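Local atomic coordinates of shikimate dehydrogenase (NADP(+)) (Thermus thermophilus, PDB entry 2D5C), a protein that catalyses the reversible NADPH-dependent reduction of 3-dehydroshikimate to shikimate, a step in the chorismate pathway that leads to the aromatic amino acids. Residues 103-108 against 136-141; 111-116 against 172-177. All blocks are in the same frame, centred on the assembly; numbering follows the deposited sequence.

Interaction 1 of 2, residues 103-108 against 136-141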
loop_
_atom_site.group_PDB
_atom_site.type_symbol
_atom_site.label_atom_id
_atom_site.label_comp_id
_atom_site.label_asym_id
_atom_site.label_seq_id
_atom_site.Cartn_x
_atom_site.Cartn_y
_atom_site.Cartn_z
ATOM N N GLY A 103 7.545 8.402 14.022
ATOM C CA GLY A 103 8.962 8.112 14.195
ATOM C C GLY A 103 9.550 8.960 15.308
ATOM O O GLY A 103 10.372 8.505 16.109
ATOM N N PHE A 104 9.121 10.214 15.372
ATOM C CA PHE A 104 9.619 11.115 16.407
ATOM C C PHE A 104 9.289 10.600 17.823
ATOM O O PHE A 104 10.148 10.569 18.702
ATOM C CB PHE A 104 9.028 12.509 16.190
ATOM C CG PHE A 104 9.469 13.507 17.207
ATOM C CD1 PHE A 104 10.725 14.090 17.122
ATOM C CD2 PHE A 104 8.635 13.850 18.259
ATOM C CE1 PHE A 104 11.143 15.006 18.082
ATOM C CE2 PHE A 104 9.044 14.759 19.220
ATOM C CZ PHE A 104 10.303 15.338 19.126
ATOM N N LEU A 105 8.044 10.186 18.049
ATOM C CA LEU A 105 7.650 9.676 19.355
ATOM C C LEU A 105 8.422 8.395 19.709
ATOM O O LEU A 105 8.826 8.214 20.856
ATOM C CB LEU A 105 6.134 9.409 19.397
ATOM C CG LEU A 105 5.221 10.638 19.314
ATOM C CD1 LEU A 105 3.745 10.226 19.426
ATOM C CD2 LEU A 105 5.580 11.594 20.439
ATOM N N GLU A 106 8.640 7.526 18.724
ATOM C CA GLU A 106 9.376 6.284 18.975
ATOM C C GLU A 106 10.818 6.623 19.351
ATOM O O GLU A 106 11.384 6.024 20.272
ATOM C CB GLU A 106 9.381 5.394 17.730
ATOM C CG GLU A 106 8.004 4.974 17.214
ATOM C CD GLU A 106 7.360 3.872 18.040
ATOM O OE1 GLU A 106 6.483 3.171 17.491
ATOM O OE2 GLU A 106 7.717 3.707 19.228
ATOM N N ALA A 107 11.403 7.586 18.641
ATOM C CA ALA A 107 12.781 8.013 18.910
ATOM C C ALA A 107 12.902 8.603 20.313
ATOM O O ALA A 107 13.876 8.335 21.026
ATOM C CB ALA A 107 13.233 9.035 17.865
ATOM N N LEU A 108 11.917 9.398 20.728
ATOM C CA LEU A 108 11.944 9.985 22.066
ATOM C C LEU A 108 12.009 8.894 23.126
ATOM O O LEU A 108 12.801 8.978 24.059
ATOM C CB LEU A 108 10.701 10.842 22.331
ATOM C CG LEU A 108 10.569 12.258 21.771
ATOM C CD1 LEU A 108 9.435 12.955 22.527
ATOM C CD2 LEU A 108 11.869 13.048 21.975
ATOM N N ARG A 136 1.373 16.557 20.091
ATOM C CA ARG A 136 -0.026 16.828 20.445
ATOM C C ARG A 136 -0.727 15.488 20.672
ATOM O O ARG A 136 -1.514 15.320 21.619
ATOM C CB ARG A 136 -0.745 17.590 19.315
ATOM C CG ARG A 136 -2.197 17.979 19.693
ATOM C CD ARG A 136 -3.016 18.518 18.511
ATOM N NE ARG A 136 -3.341 17.487 17.522
ATOM C CZ ARG A 136 -4.326 17.592 16.633
ATOM N NH1 ARG A 136 -5.083 18.681 16.613
ATOM N NH2 ARG A 136 -4.560 16.610 15.763
ATOM N N GLU A 137 -0.433 14.533 19.800
ATOM C CA GLU A 137 -1.037 13.210 19.876
ATOM C C GLU A 137 -0.636 12.522 21.173
ATOM O O GLU A 137 -1.423 11.763 21.761
ATOM C CB GLU A 137 -0.605 12.373 18.673
ATOM C CG GLU A 137 -1.122 10.942 18.675
ATOM C CD GLU A 137 -0.841 10.230 17.364
ATOM O OE1 GLU A 137 0.195 10.534 16.734
ATOM O OE2 GLU A 137 -1.649 9.361 16.969
ATOM N N ALA A 138 0.591 12.793 21.614
ATOM C CA ALA A 138 1.110 12.211 22.852
ATOM C C ALA A 138 0.517 12.878 24.090
ATOM O O ALA A 138 0.813 12.488 25.225
ATOM C CB ALA A 138 2.629 12.317 22.876
ATOM N N GLY A 139 -0.308 13.899 23.882
ATOM C CA GLY A 139 -0.948 14.575 24.991
ATOM C C GLY A 139 -0.171 15.650 25.724
ATOM O O GLY A 139 -0.511 15.977 26.859
ATOM N N LEU A 140 0.864 16.214 25.106
ATOM C CA LEU A 140 1.626 17.259 25.785
ATOM C C LEU A 140 1.152 18.641 25.403
ATOM O O LEU A 140 0.456 18.814 24.400
ATOM C CB LEU A 140 3.111 17.183 25.435
ATOM C CG LEU A 140 3.898 15.910 25.692
ATOM C CD1 LEU A 140 5.374 16.209 25.519
ATOM C CD2 LEU A 140 3.621 15.372 27.103
ATOM N N GLU A 141 1.518 19.608 26.237
ATOM C CA GLU A 141 1.231 21.010 25.986
ATOM C C GLU A 141 2.316 21.413 24.981
ATOM O O GLU A 141 3.498 21.312 25.288
ATOM C CB GLU A 141 1.410 21.820 27.263
ATOM C CG GLU A 141 1.243 23.323 27.083
ATOM C CD GLU A 141 1.355 24.092 28.392
ATOM O OE1 GLU A 141 1.125 25.321 28.382
ATOM O OE2 GLU A 141 1.683 23.474 29.430
#
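L105 carries its CG beside the backbone N, anti to the carbonyl carbon (chi1 -67°), and its CD1 continues the chain fully extended (chi2 -178°); both methyls thereby reach across to A138. The contact joins helix 100-110 to the C-terminal end of helix 126-137, the helix that follows the glycine-rich NADP(+)-binding turn of the Rossmann-type domain. A138 sits where this helix stops: the helix ends in a Schellman motif at G139, with positive phi (83°) and the backbone bond from G139 N to R136 O at 2.9 Å. The methyl of A138, one residue before G139, points at helix 100-110 and meets the forked end of L105. No hydrogen bond crosses between 103-108 and 136-141, and the small contact lies at the surface. L105 also packs on A134, one turn back along helix 126-137, while F104, next to it, reaches V131 and L135 of the same helix. The closest approach is L105 CD2 to A138 CB, 3.9 Å; L105 CD1 lies 4.2 Å from A138 CB and 4.5 Å from E137 OE1.

Interaction 2 of 2, residues 111-116 against 172-177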
loop_
_atom_site.group_PDB
_atom_site.type_symbol
_atom_site.label_atom_id
_atom_site.label_comp_id
_atom_site.label_asym_id
_atom_site.label_seq_id
_atom_site.Cartn_x
_atom_site.Cartn_y
_atom_site.Cartn_z
ATOM N N GLY A 111 15.276 7.290 23.437
ATOM C CA GLY A 111 16.309 8.131 24.020
ATOM C C GLY A 111 16.104 8.486 25.477
ATOM O O GLY A 111 16.881 9.254 26.043
ATOM N N GLY A 112 15.062 7.932 26.089
ATOM C CA GLY A 112 14.785 8.227 27.481
ATOM C C GLY A 112 14.374 9.669 27.690
ATOM O O GLY A 112 14.515 10.214 28.786
ATOM N N ILE A 113 13.871 10.301 26.637
ATOM C CA ILE A 113 13.432 11.684 26.743
ATOM C C ILE A 113 12.025 11.649 27.323
ATOM O O ILE A 113 11.107 11.123 26.700
ATOM C CB ILE A 113 13.402 12.364 25.363
ATOM C CG1 ILE A 113 14.750 12.179 24.658
ATOM C CG2 ILE A 113 13.077 13.848 25.520
ATOM C CD1 ILE A 113 15.909 12.893 25.323
ATOM N N PRO A 114 11.836 12.206 28.525
ATOM C CA PRO A 114 10.518 12.211 29.160
ATOM C C PRO A 114 9.470 13.015 28.396
ATOM O O PRO A 114 9.748 14.106 27.900
ATOM C CB PRO A 114 10.808 12.793 30.540
ATOM C CG PRO A 114 11.909 13.738 30.273
ATOM C CD PRO A 114 12.808 12.959 29.339
ATOM N N LEU A 115 8.265 12.464 28.298
ATOM C CA LEU A 115 7.195 13.155 27.602
ATOM C C LEU A 115 6.614 14.203 28.528
ATOM O O LEU A 115 5.501 14.063 29.029
ATOM C CB LEU A 115 6.118 12.167 27.157
ATOM C CG LEU A 115 6.507 11.331 25.936
ATOM C CD1 LEU A 115 5.446 10.267 25.672
ATOM C CD2 LEU A 115 6.666 12.247 24.725
ATOM N N LYS A 116 7.391 15.254 28.757
ATOM C CA LYS A 116 6.974 16.338 29.625
ATOM C C LYS A 116 7.057 17.669 28.897
ATOM O O LYS A 116 8.058 17.975 28.249
ATOM C CB LYS A 116 7.850 16.377 30.880
ATOM C CG LYS A 116 7.827 15.082 31.676
ATOM C CD LYS A 116 8.185 15.308 33.134
ATOM C CE LYS A 116 7.903 14.061 33.962
ATOM N NZ LYS A 116 7.860 14.362 35.423
ATOM N N ALA A 172 10.369 26.366 28.361
ATOM C CA ALA A 172 10.017 25.063 27.808
ATOM C C ALA A 172 10.811 23.980 28.525
ATOM O O ALA A 172 11.892 24.251 29.051
ATOM C CB ALA A 172 10.329 25.024 26.317
ATOM N N ARG A 173 10.270 22.764 28.547
ATOM C CA ARG A 173 10.947 21.626 29.170
ATOM C C ARG A 173 11.511 20.708 28.102
ATOM O O ARG A 173 12.412 19.906 28.362
ATOM C CB ARG A 173 9.985 20.851 30.076
ATOM C CG ARG A 173 9.793 21.522 31.415
ATOM C CD ARG A 173 11.100 21.518 32.212
ATOM N NE ARG A 173 11.191 22.650 33.131
ATOM C CZ ARG A 173 11.741 23.823 32.829
ATOM N NH1 ARG A 173 12.265 24.031 31.628
ATOM N NH2 ARG A 173 11.760 24.798 33.729
ATOM N N LEU A 174 10.963 20.813 26.894
ATOM C CA LEU A 174 11.429 20.026 25.766
ATOM C C LEU A 174 11.544 21.012 24.611
ATOM O O LEU A 174 10.577 21.684 24.268
ATOM C CB LEU A 174 10.430 18.936 25.394
ATOM C CG LEU A 174 10.778 18.146 24.130
ATOM C CD1 LEU A 174 12.141 17.471 24.294
ATOM C CD2 LEU A 174 9.692 17.125 23.855
ATOM N N LEU A 175 12.724 21.101 24.021
ATOM C CA LEU A 175 12.944 22.021 22.916
ATOM C C LEU A 175 13.356 21.199 21.699
ATOM O O LEU A 175 14.285 20.397 21.776
ATOM C CB LEU A 175 14.057 23.005 23.312
ATOM C CG LEU A 175 14.458 24.132 22.374
ATOM C CD1 LEU A 175 13.261 25.020 22.048
ATOM C CD2 LEU A 175 15.565 24.929 23.063
ATOM N N VAL A 176 12.668 21.389 20.573
ATOM C CA VAL A 176 12.991 20.632 19.371
ATOM C C VAL A 176 13.339 21.554 18.212
ATOM O O VAL A 176 12.559 22.443 17.870
ATOM C CB VAL A 176 11.793 19.737 18.919
ATOM C CG1 VAL A 176 12.165 18.950 17.676
ATOM C CG2 VAL A 176 11.399 18.784 20.033
ATOM N N ASN A 177 14.517 21.378 17.629
ATOM C CA ASN A 177 14.844 22.214 16.480
ATOM C C ASN A 177 14.346 21.549 15.213
ATOM O O ASN A 177 14.860 20.504 14.817
ATOM C CB ASN A 177 16.345 22.455 16.332
ATOM C CG ASN A 177 16.668 23.203 15.049
ATOM O OD1 ASN A 177 15.971 24.160 14.693
ATOM N ND2 ASN A 177 17.724 22.781 14.357
#
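Apolar packing joins I113 and L174, whose side chains cross at about a right angle. The branch methyl of I113, CG2, meets one methyl of L174, CD1, at 3.9 Å. L174 sends its CG anti to the backbone N (chi1 174°), which carries the isobutyl end from the strand toward the 111-116 loop. A second kind of contact sets a backbone carbonyl against aliphatic carbons: K116 O lies 3.8 Å from L174 CB, and the same K116 O is 3.9 Å from R173 CB. No hydrogen bond crosses between the two segments. They belong to the Rossmann-type domain, where 111-116 leads from helix 100-110 to strand 119-122, and strand 174-177 lies next to that strand in the parallel sheet; backbone bonds of R173 with P118 and of L174 with L120 join the two just beyond K116. Within the loop, two turns shape the path: a Schellman motif at G112, with positive phi (67°), ends the helix, and an inverse gamma turn centred on L115 brings K116 N to P114 O at 2.8 Å, a weak bond. The R173 chain bends at chi2 (-65°) and its end leads away from the loop; outside the two segments, R173 NE forms a long, weak ion pair with E199.

The centres of the two contacts lie about 9 Å apart in the Rossmann-type domain, and their segments alternate along the chain: 103-108, 111-116, 136-141, 172-177. Helix 100-110, which begins at the shikimate-binding D100, supplies one side of interaction 1 and runs directly into the loop of interaction 2; the joint is marked by a probable hydrogen bond from I113 N to L108 O, 3.1 Å. L108 CD1 packs on L115 CD2 at 3.6 Å, and F104 CZ meets V176 CG2 at 3.7 Å, tying the helix to the parallel sheet. Helix 100-110 and the loop after it thus lead from the shikimate site into the NADP-binding domain, packing on both helix 126-137 and strand 174-177.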